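Local coordinates for protein acetylserotonin O-methyltransferase (Homo sapiens, PDB 4A6D) that catalyses the last step of melatonin synthesis, transferring a methyl group from S-adenosylmethionine to the hydroxyl of N-acetylserotonin, and works as a homodimer, at residues Ala145-Glu150 with Pro212-Thr217; Asn129-Leu132 with Pro138-Glu141; Glu162-Asn167 with Ile249-Leu254. All blocks are in the same frame, centred on the assembly; numbering follows the deposited sequence.

Contact 1 of 3, residues Ala145-Glu150 with Pro212-Thr217; sequences AIYRSE and PEVVWT. With SAM (S-adenosylmethionine), chain D.
The ribose-binding part of the S-adenosylmethionine pocket is where Tyr147 meets Val214, in the class I, Rossmann-like methyltransferase domain. The side chains of Tyr147, just past the end of helix 142-146, and of Val214 on helix 212-221 lie roughly perpendicular, with Tyr147 CE2 3.7 Å from Val214 CG2. The methyl comes up obliquely to the ring. Tyr147 OH donates a hydrogen bond of 2.7 Å to the ribose hydroxyl O2' of S-adenosylmethionine, and O2' lies at the ring edge, near its plane. With CG anti to the carbonyl carbon (chi1 -46°), the ring extends so that its OH meets O2'. Val214 CG2 is 3.7 Å from the same O2', and the hydroxyl therefore has a polar neighbour in the phenol and an apolar one in the methyl. Phe143 and Phe156 also meet the tyrosine ring, and Asp210, another residue that binds the cofactor, lies close to Val214.

Farther from the ligand, the side chains of Glu150 and Thr217 pass alongside one another, pointing opposite ways, with Glu150 OE1 3.8 Å from Thr217 OG1. Each oxygen is engaged elsewhere: Glu150 OE1 forms a salt bridge with Arg153, while Thr217 OG1 donates to Glu213 O at 2.8 Å, nearly in line with that C=O. The OG1 bond ties the hydroxyl to its own helix, at the carbonyl that also accepts Thr217 N.

A phenylalanine in place of Tyr147 would probably keep the packing on Val214 but leave ribose O2' without its phenolic donor. The contact gives O2' one directed bond from the phenol, with the Val214 methyl packed beside it, the charged and hydroxyl groups at the outer end probably adding little direct attraction.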
loop_
_atom_site.group_PDB
_atom_site.type_symbol
_atom_site.label_atom_id
_atom_site.label_comp_id
_atom_site.label_asym_id
_atom_site.label_seq_id
_atom_site.Cartn_x
_atom_site.Cartn_y
_atom_site.Cartn_z
ATOM N N ALA A 145 7.735 11.502 -20.242
ATOM C CA ALA A 145 6.612 11.189 -19.352
ATOM C C ALA A 145 7.097 11.188 -17.884
ATOM O O ALA A 145 6.397 11.716 -17.011
ATOM C CB ALA A 145 6.017 9.839 -19.709
ATOM N N ILE A 146 8.312 10.615 -17.631
ATOM C CA ILE A 146 8.983 10.554 -16.317
ATOM C C ILE A 146 9.419 11.984 -15.859
ATOM O O ILE A 146 9.243 12.314 -14.684
ATOM C CB ILE A 146 10.149 9.507 -16.324
ATOM C CG1 ILE A 146 9.597 8.069 -16.485
ATOM C CG2 ILE A 146 11.050 9.635 -15.086
ATOM C CD1 ILE A 146 10.620 6.993 -16.796
ATOM N N TYR A 147 9.978 12.821 -16.783
ATOM C CA TYR A 147 10.379 14.209 -16.489
ATOM C C TYR A 147 9.347 15.190 -17.089
ATOM O O TYR A 147 9.688 16.069 -17.889
ATOM C CB TYR A 147 11.805 14.526 -16.996
ATOM C CG TYR A 147 12.881 13.502 -16.695
ATOM C CD1 TYR A 147 13.025 12.963 -15.420
ATOM C CD2 TYR A 147 13.819 13.148 -17.660
ATOM C CE1 TYR A 147 14.043 12.057 -15.128
ATOM C CE2 TYR A 147 14.835 12.232 -17.382
ATOM C CZ TYR A 147 14.950 11.698 -16.110
ATOM O OH TYR A 147 15.952 10.802 -15.823
ATOM N N ARG A 148 8.071 15.025 -16.689
ATOM C CA ARG A 148 6.944 15.841 -17.153
ATOM C C ARG A 148 7.009 17.341 -16.765
ATOM O O ARG A 148 6.252 18.144 -17.321
ATOM C CB ARG A 148 5.578 15.173 -16.851
ATOM C CG ARG A 148 5.421 14.548 -15.467
ATOM C CD ARG A 148 4.067 13.874 -15.308
ATOM N NE ARG A 148 3.811 13.474 -13.921
ATOM C CZ ARG A 148 3.205 14.237 -13.014
ATOM N NH1 ARG A 148 2.773 15.452 -13.337
ATOM N NH2 ARG A 148 3.029 13.793 -11.776
ATOM N N SER A 149 7.951 17.711 -15.847
ATOM C CA SER A 149 8.259 19.080 -15.379
ATOM C C SER A 149 9.677 19.173 -14.747
ATOM O O SER A 149 10.250 18.140 -14.375
ATOM C CB SER A 149 7.180 19.610 -14.430
ATOM O OG SER A 149 7.522 19.500 -13.057
ATOM N N GLU A 150 10.227 20.411 -14.625
ATOM C CA GLU A 150 11.545 20.689 -14.036
ATOM C C GLU A 150 11.659 20.199 -12.576
ATOM O O GLU A 150 12.598 19.466 -12.252
ATOM C CB GLU A 150 11.892 22.180 -14.152
ATOM C CG GLU A 150 12.589 22.539 -15.455
ATOM C CD GLU A 150 14.088 22.768 -15.362
ATOM O OE1 GLU A 150 14.790 21.946 -14.728
ATOM O OE2 GLU A 150 14.562 23.777 -15.933
ATOM N N PRO A 212 20.614 15.963 -22.042
ATOM C CA PRO A 212 20.896 17.378 -21.720
ATOM C C PRO A 212 20.200 18.007 -20.532
ATOM O O PRO A 212 20.832 18.798 -19.842
ATOM C CB PRO A 212 20.505 18.101 -23.002
ATOM C CG PRO A 212 20.842 17.118 -24.074
ATOM C CD PRO A 212 20.528 15.769 -23.511
ATOM N N GLU A 213 18.908 17.687 -20.314
ATOM C CA GLU A 213 18.073 18.204 -19.234
ATOM C C GLU A 213 18.545 17.710 -17.847
ATOM O O GLU A 213 18.457 18.457 -16.863
ATOM C CB GLU A 213 16.600 17.799 -19.476
ATOM C CG GLU A 213 16.035 18.282 -20.811
ATOM C CD GLU A 213 16.089 17.318 -21.988
ATOM O OE1 GLU A 213 17.187 16.795 -22.310
ATOM O OE2 GLU A 213 15.023 17.115 -22.614
ATOM N N VAL A 214 19.032 16.443 -17.777
ATOM C CA VAL A 214 19.530 15.841 -16.542
ATOM C C VAL A 214 20.896 16.435 -16.189
ATOM O O VAL A 214 21.104 16.850 -15.054
ATOM C CB VAL A 214 19.514 14.283 -16.587
ATOM C CG1 VAL A 214 20.311 13.667 -15.435
ATOM C CG2 VAL A 214 18.079 13.759 -16.587
ATOM N N VAL A 215 21.789 16.528 -17.170
ATOM C CA VAL A 215 23.138 17.084 -17.001
ATOM C C VAL A 215 23.090 18.537 -16.453
ATOM O O VAL A 215 23.808 18.851 -15.496
ATOM C CB VAL A 215 23.969 16.912 -18.303
ATOM C CG1 VAL A 215 25.302 17.660 -18.243
ATOM C CG2 VAL A 215 24.191 15.426 -18.605
ATOM N N TRP A 216 22.173 19.373 -17.003
ATOM C CA TRP A 216 21.981 20.771 -16.621
ATOM C C TRP A 216 21.499 20.845 -15.188
ATOM O O TRP A 216 22.112 21.551 -14.391
ATOM C CB TRP A 216 21.042 21.483 -17.612
ATOM C CG TRP A 216 20.818 22.953 -17.363
ATOM C CD1 TRP A 216 19.755 23.518 -16.720
ATOM C CD2 TRP A 216 21.631 24.043 -17.830
ATOM N NE1 TRP A 216 19.856 24.893 -16.752
ATOM C CE2 TRP A 216 21.008 25.241 -17.408
ATOM C CE3 TRP A 216 22.830 24.125 -18.566
ATOM C CZ2 TRP A 216 21.547 26.509 -17.692
ATOM C CZ3 TRP A 216 23.354 25.383 -18.862
ATOM C CH2 TRP A 216 22.722 26.554 -18.417
ATOM N N THR A 217 20.469 20.045 -14.840
ATOM C CA THR A 217 19.906 19.948 -13.484
ATOM C C THR A 217 20.968 19.460 -12.477
ATOM O O THR A 217 21.052 20.008 -11.374
ATOM C CB THR A 217 18.652 19.054 -13.483
ATOM O OG1 THR A 217 17.711 19.555 -14.426
ATOM C CG2 THR A 217 17.993 18.972 -12.129
HETATM N N SAM D . 22.004 5.295 -13.132
HETATM C CA SAM D . 21.165 6.088 -12.206
HETATM C C SAM D . 20.792 5.433 -10.860
HETATM O O SAM D . 20.734 4.222 -10.812
HETATM O OXT SAM D . 20.539 6.092 -9.800
HETATM C CB SAM D . 19.964 6.546 -12.995
HETATM C CG SAM D . 18.996 5.412 -13.356
HETATM S SD SAM D . 17.550 6.154 -14.196
HETATM C CE SAM D . 16.403 4.843 -14.073
HETATM C "C5'" SAM D . 17.908 5.906 -15.966
HETATM C "C4'" SAM D . 18.804 7.085 -16.371
HETATM O "O4'" SAM D . 18.982 6.944 -17.769
HETATM C "C3'" SAM D . 18.117 8.484 -16.126
HETATM O "O3'" SAM D . 18.992 9.377 -15.418
HETATM C "C2'" SAM D . 17.757 8.938 -17.579
HETATM O "O2'" SAM D . 17.715 10.339 -17.847
HETATM C "C1'" SAM D . 18.881 8.256 -18.379
HETATM N N9 SAM D . 18.547 8.099 -19.811
HETATM C C8 SAM D . 17.349 7.620 -20.335
HETATM N N7 SAM D . 17.407 7.606 -21.633
HETATM C C5 SAM D . 18.626 8.132 -22.045
HETATM C C6 SAM D . 19.253 8.395 -23.278
HETATM N N6 SAM D . 18.620 8.039 -24.422
HETATM N N1 SAM D . 20.536 8.905 -23.295
HETATM C C2 SAM D . 21.165 9.259 -22.166
HETATM N N3 SAM D . 20.585 9.030 -20.978
HETATM C C4 SAM D . 19.382 8.434 -20.864
#

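Contact 2 of 3, residues Asn129-Leu132 with Pro138-Glu141; sequences NQYL and PAEE
The loop between helices 131-135 and 142-146 folds back on the start of the first helix, and Ala139 packs its methyl against both Asn129 and Tyr131. This CB lies 3.8 Å from Tyr131 CB and 3.7 Å from Asn129 OD1. The tyrosine is thus touched at the root of its side chain, and the ring leads away from the loop, with the alanine methyl oblique to it. Asn129 OD1 stands at the edge of this ring, in plane. The asparagine carboxamide is placed there by CG lying between the backbone N and the carbonyl carbon (chi1 77°), and its ND2 is held by a hydrogen bond to Thr307 O.

Within the methyltransferase domain this helix-loop-helix connection passes beside the substrate site: the Tyr131 side chain touches that of Gln306, a substrate-binding residue, and packs on Ala145 of the second helix.

At the outer end, Leu132 lays one branch over the proline backbone. With CG anti to the backbone N (chi1 -168°), CD1 is laid against Pro138, 3.8 Å from Pro138 CA and 4.3 Å from the ring carbon Pro138 CG, an apolar contact at the protein surface.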
loop_
_atom_site.group_PDB
_atom_site.type_symbol
_atom_site.label_atom_id
_atom_site.label_comp_id
_atom_site.label_asym_id
_atom_site.label_seq_id
_atom_site.Cartn_x
_atom_site.Cartn_y
_atom_site.Cartn_z
ATOM N N ASN A 129 2.558 0.079 -19.675
ATOM C CA ASN A 129 2.558 1.155 -18.683
ATOM C C ASN A 129 1.326 2.089 -18.768
ATOM O O ASN A 129 0.644 2.122 -19.795
ATOM C CB ASN A 129 3.866 1.918 -18.679
ATOM C CG ASN A 129 4.076 2.914 -19.793
ATOM O OD1 ASN A 129 3.377 3.925 -19.895
ATOM N ND2 ASN A 129 5.157 2.739 -20.542
ATOM N N GLN A 130 1.048 2.835 -17.681
ATOM C CA GLN A 130 -0.149 3.660 -17.558
ATOM C C GLN A 130 0.064 5.165 -17.319
ATOM O O GLN A 130 -0.772 5.781 -16.661
ATOM C CB GLN A 130 -1.092 3.074 -16.479
ATOM C CG GLN A 130 -1.226 1.557 -16.458
ATOM C CD GLN A 130 -2.014 1.026 -17.619
ATOM O OE1 GLN A 130 -1.474 0.673 -18.667
ATOM N NE2 GLN A 130 -3.306 0.925 -17.446
ATOM N N TYR A 131 1.130 5.771 -17.850
ATOM C CA TYR A 131 1.334 7.214 -17.661
ATOM C C TYR A 131 0.203 8.056 -18.272
ATOM O O TYR A 131 -0.203 9.062 -17.677
ATOM C CB TYR A 131 2.698 7.672 -18.207
ATOM C CG TYR A 131 3.828 7.493 -17.221
ATOM C CD1 TYR A 131 4.047 8.420 -16.202
ATOM C CD2 TYR A 131 4.703 6.418 -17.324
ATOM C CE1 TYR A 131 5.072 8.245 -15.272
ATOM C CE2 TYR A 131 5.759 6.255 -16.427
ATOM C CZ TYR A 131 5.932 7.163 -15.393
ATOM O OH TYR A 131 6.983 6.992 -14.524
ATOM N N LEU A 132 -0.314 7.637 -19.445
ATOM C CA LEU A 132 -1.415 8.343 -20.092
ATOM C C LEU A 132 -2.721 8.189 -19.288
ATOM O O LEU A 132 -3.477 9.160 -19.160
ATOM C CB LEU A 132 -1.602 7.891 -21.555
ATOM C CG LEU A 132 -2.552 8.780 -22.392
ATOM C CD1 LEU A 132 -1.786 9.783 -23.228
ATOM C CD2 LEU A 132 -3.482 7.946 -23.259
ATOM N N PRO A 138 1.486 11.816 -22.397
ATOM C CA PRO A 138 1.923 10.783 -23.360
ATOM C C PRO A 138 3.307 10.202 -23.024
ATOM O O PRO A 138 4.245 10.949 -22.725
ATOM C CB PRO A 138 1.912 11.520 -24.713
ATOM C CG PRO A 138 1.063 12.739 -24.495
ATOM C CD PRO A 138 1.311 13.123 -23.069
ATOM N N ALA A 139 3.412 8.860 -23.048
ATOM C CA ALA A 139 4.635 8.117 -22.716
ATOM C C ALA A 139 5.323 7.436 -23.910
ATOM O O ALA A 139 6.125 6.521 -23.692
ATOM C CB ALA A 139 4.345 7.098 -21.615
ATOM N N GLU A 140 5.059 7.899 -25.159
ATOM C CA GLU A 140 5.664 7.336 -26.388
ATOM C C GLU A 140 7.216 7.354 -26.397
ATOM O O GLU A 140 7.857 6.518 -27.040
ATOM C CB GLU A 140 5.057 7.957 -27.652
ATOM C CG GLU A 140 3.620 7.518 -27.892
ATOM C CD GLU A 140 3.012 7.971 -29.206
ATOM O OE1 GLU A 140 3.631 7.736 -30.270
ATOM O OE2 GLU A 140 1.901 8.550 -29.172
ATOM N N GLU A 141 7.789 8.314 -25.653
ATOM C CA GLU A 141 9.202 8.523 -25.334
ATOM C C GLU A 141 9.155 8.464 -23.787
ATOM O O GLU A 141 8.573 9.363 -23.159
ATOM C CB GLU A 141 9.690 9.904 -25.833
ATOM C CG GLU A 141 9.440 10.186 -27.316
ATOM C CD GLU A 141 10.398 9.584 -28.336
ATOM O OE1 GLU A 141 11.448 9.026 -27.933
ATOM O OE2 GLU A 141 10.104 9.693 -29.550
#

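Contact 3 of 3, residues Glu162-Asn167 with Ile249-Leu254; sequences EVWSVN and ILARVL. With SAM (S-adenosylmethionine), chain D.
Packing comes first: Val163 CG1 covers one face of the Arg252 guanidinium, displaced toward its rim and 3.4 Å from Arg252 NH1. The same methyl stands over the centre of one face of the Trp164 ring, 3.5 Å above its plane. The side chains of Trp164 and Arg252 run antiparallel alongside each other, ring and guanidinium planes 88° apart, and the aliphatic part of the arginine approaches obliquely, with Arg252 CD 3.4 Å from Trp164 CZ2. Bends at chi2 and chi3 bring the arginine chain round to this position. Ala251 CB adds a looser apolar contact with Trp164 CZ2 at 4.2 Å.

These residues line the methionine end of the cofactor pocket, where strand 247-251 of the Rossmann-like sheet leads into the Arg252 loop and meets the segment 162-167. From the second subunit, Tyr9 packs on Val163.

The polar contacts run through S-adenosylmethionine. Trp164 NE1 gives OXT of the ligand carboxylate an almost straight hydrogen bond of 2.8 Å (168°). Arg252 NH1 donates a hydrogen bond to O (3.2 Å) and lies about as near to OXT. Arg252 NH1 also donates to Leu160 O, which probably helps fix the guanidinium. At the amino end, the ligand N donates to Ala251 O over 2.8 Å.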
loop_
_atom_site.group_PDB
_atom_site.type_symbol
_atom_site.label_atom_id
_atom_site.label_comp_id
_atom_site.label_asym_id
_atom_site.label_seq_id
_atom_site.Cartn_x
_atom_site.Cartn_y
_atom_site.Cartn_z
ATOM N N GLU A 162 19.659 8.319 -3.746
ATOM C CA GLU A 162 19.515 7.834 -2.387
ATOM C C GLU A 162 19.917 6.388 -2.125
ATOM O O GLU A 162 20.580 6.135 -1.107
ATOM C CB GLU A 162 18.150 8.206 -1.831
ATOM C CG GLU A 162 18.033 9.699 -1.580
ATOM C CD GLU A 162 16.737 10.143 -0.943
ATOM O OE1 GLU A 162 15.716 9.441 -1.117
ATOM O OE2 GLU A 162 16.735 11.213 -0.293
ATOM N N VAL A 163 19.587 5.449 -3.041
ATOM C CA VAL A 163 19.958 4.042 -2.826
ATOM C C VAL A 163 21.486 3.814 -2.766
ATOM O O VAL A 163 21.966 2.974 -1.983
ATOM C CB VAL A 163 19.227 3.050 -3.765
ATOM C CG1 VAL A 163 19.782 3.113 -5.196
ATOM C CG2 VAL A 163 19.278 1.619 -3.197
ATOM N N TRP A 164 22.243 4.606 -3.549
ATOM C CA TRP A 164 23.691 4.478 -3.598
ATOM C C TRP A 164 24.432 4.825 -2.307
ATOM O O TRP A 164 25.534 4.320 -2.080
ATOM C CB TRP A 164 24.257 5.105 -4.872
ATOM C CG TRP A 164 23.491 4.695 -6.107
ATOM C CD1 TRP A 164 22.860 5.520 -6.991
ATOM C CD2 TRP A 164 23.196 3.347 -6.531
ATOM N NE1 TRP A 164 22.188 4.776 -7.939
ATOM C CE2 TRP A 164 22.394 3.439 -7.691
ATOM C CE3 TRP A 164 23.508 2.061 -6.014
ATOM C CZ2 TRP A 164 21.919 2.307 -8.364
ATOM C CZ3 TRP A 164 23.029 0.935 -6.675
ATOM C CH2 TRP A 164 22.244 1.065 -7.839
ATOM N N SER A 165 23.788 5.594 -1.416
ATOM C CA SER A 165 24.341 5.931 -0.102
ATOM C C SER A 165 24.413 4.674 0.796
ATOM O O SER A 165 25.232 4.623 1.715
ATOM C CB SER A 165 23.501 7.014 0.568
ATOM O OG SER A 165 22.161 6.603 0.783
ATOM N N VAL A 166 23.571 3.660 0.500
ATOM C CA VAL A 166 23.519 2.378 1.214
ATOM C C VAL A 166 24.054 1.207 0.384
ATOM O O VAL A 166 24.748 0.365 0.929
ATOM C CB VAL A 166 22.116 2.041 1.794
ATOM C CG1 VAL A 166 22.017 2.447 3.249
ATOM C CG2 VAL A 166 20.995 2.675 0.987
ATOM N N ASN A 167 23.687 1.130 -0.913
ATOM C CA ASN A 167 24.042 0.026 -1.817
ATOM C C ASN A 167 25.284 0.260 -2.703
ATOM O O ASN A 167 25.790 -0.702 -3.289
ATOM C CB ASN A 167 22.821 -0.324 -2.705
ATOM C CG ASN A 167 22.671 -1.794 -3.069
ATOM O OD1 ASN A 167 21.556 -2.330 -3.083
ATOM N ND2 ASN A 167 23.771 -2.488 -3.407
ATOM N N ILE A 249 29.318 1.718 -17.311
ATOM C CA ILE A 249 28.450 1.301 -16.195
ATOM C C ILE A 249 26.992 1.532 -16.562
ATOM O O ILE A 249 26.642 2.637 -16.962
ATOM C CB ILE A 249 28.814 2.011 -14.857
ATOM C CG1 ILE A 249 30.340 1.910 -14.546
ATOM C CG2 ILE A 249 27.921 1.523 -13.687
ATOM C CD1 ILE A 249 30.854 2.721 -13.285
ATOM N N LEU A 250 26.148 0.503 -16.443
ATOM C CA LEU A 250 24.707 0.650 -16.707
ATOM C C LEU A 250 23.937 0.287 -15.428
ATOM O O LEU A 250 23.681 -0.900 -15.175
ATOM C CB LEU A 250 24.216 -0.203 -17.899
ATOM C CG LEU A 250 24.546 0.227 -19.327
ATOM C CD1 LEU A 250 24.108 -0.843 -20.299
ATOM C CD2 LEU A 250 23.828 1.501 -19.709
ATOM N N ALA A 251 23.687 1.294 -14.558
ATOM C CA ALA A 251 22.966 1.083 -13.278
ATOM C C ALA A 251 21.525 1.526 -13.479
ATOM O O ALA A 251 21.271 2.689 -13.813
ATOM C CB ALA A 251 23.617 1.863 -12.143
ATOM N N ARG A 252 20.589 0.563 -13.363
ATOM C CA ARG A 252 19.149 0.764 -13.535
ATOM C C ARG A 252 18.798 1.397 -14.883
ATOM O O ARG A 252 17.927 2.262 -14.976
ATOM C CB ARG A 252 18.535 1.536 -12.356
ATOM C CG ARG A 252 18.514 0.763 -11.035
ATOM C CD ARG A 252 18.949 1.708 -9.957
ATOM N NE ARG A 252 17.877 2.026 -9.031
ATOM C CZ ARG A 252 17.847 3.102 -8.248
ATOM N NH1 ARG A 252 18.795 4.023 -8.335
ATOM N NH2 ARG A 252 16.848 3.277 -7.392
ATOM N N VAL A 253 19.486 0.965 -15.931
ATOM C CA VAL A 253 19.184 1.470 -17.255
ATOM C C VAL A 253 18.455 0.351 -17.982
ATOM O O VAL A 253 17.353 0.560 -18.422
ATOM C CB VAL A 253 20.465 1.965 -18.003
ATOM C CG1 VAL A 253 20.180 2.212 -19.479
ATOM C CG2 VAL A 253 21.042 3.211 -17.338
ATOM N N LEU A 254 19.051 -0.845 -18.060
ATOM C CA LEU A 254 18.488 -1.995 -18.783
ATOM C C LEU A 254 17.062 -2.392 -18.353
ATOM O O LEU A 254 16.222 -2.731 -19.189
ATOM C CB LEU A 254 19.475 -3.203 -18.730
ATOM C CG LEU A 254 20.811 -3.046 -19.482
ATOM C CD1 LEU A 254 21.627 -4.335 -19.438
ATOM C CD2 LEU A 254 20.602 -2.612 -20.949
HETATM N N SAM D . 22.004 5.295 -13.132
HETATM C CA SAM D . 21.165 6.088 -12.206
HETATM C C SAM D . 20.792 5.433 -10.860
HETATM O O SAM D . 20.734 4.222 -10.812
HETATM O OXT SAM D . 20.539 6.092 -9.800
HETATM C CB SAM D . 19.964 6.546 -12.995
HETATM C CG SAM D . 18.996 5.412 -13.356
HETATM S SD SAM D . 17.550 6.154 -14.196
HETATM C CE SAM D . 16.403 4.843 -14.073
HETATM C "C5'" SAM D . 17.908 5.906 -15.966
HETATM C "C4'" SAM D . 18.804 7.085 -16.371
HETATM O "O4'" SAM D . 18.982 6.944 -17.769
HETATM C "C3'" SAM D . 18.117 8.484 -16.126
HETATM O "O3'" SAM D . 18.992 9.377 -15.418
HETATM C "C2'" SAM D . 17.757 8.938 -17.579
HETATM O "O2'" SAM D . 17.715 10.339 -17.847
HETATM C "C1'" SAM D . 18.881 8.256 -18.379
HETATM N N9 SAM D . 18.547 8.099 -19.811
HETATM C C8 SAM D . 17.349 7.620 -20.335
HETATM N N7 SAM D . 17.407 7.606 -21.633
HETATM C C5 SAM D . 18.626 8.132 -22.045
HETATM C C6 SAM D . 19.253 8.395 -23.278
HETATM N N6 SAM D . 18.620 8.039 -24.422
HETATM N N1 SAM D . 20.536 8.905 -23.295
HETATM C C2 SAM D . 21.165 9.259 -22.166
HETATM N N3 SAM D . 20.585 9.030 -20.978
HETATM C C4 SAM D . 19.382 8.434 -20.864
#

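How the contacts relate
All three contacts belong to the O-methyltransferase domain. Contact 2 closes before contact 1 opens, whereas contacts 1 and 3 interleave along the chain. Contacts 1 and 2 have centres about 16 Å apart and touch through the consecutive helices 131-135 and 142-146, where Ile146 CG1 lies 3.4 Å from Tyr131 OH. Contacts 1 and 3, with centres about 18 Å apart, do not touch, yet both grip S-adenosylmethionine: one beside its ribose, the other at its amino acid end. Strands 205-210 and 247-251 run parallel on either side of strand 182-186 in the seven-stranded sheet. Contact 2, about 24 Å from contact 3 between centres, lies apart from the cofactor, near the substrate-binding Gln306.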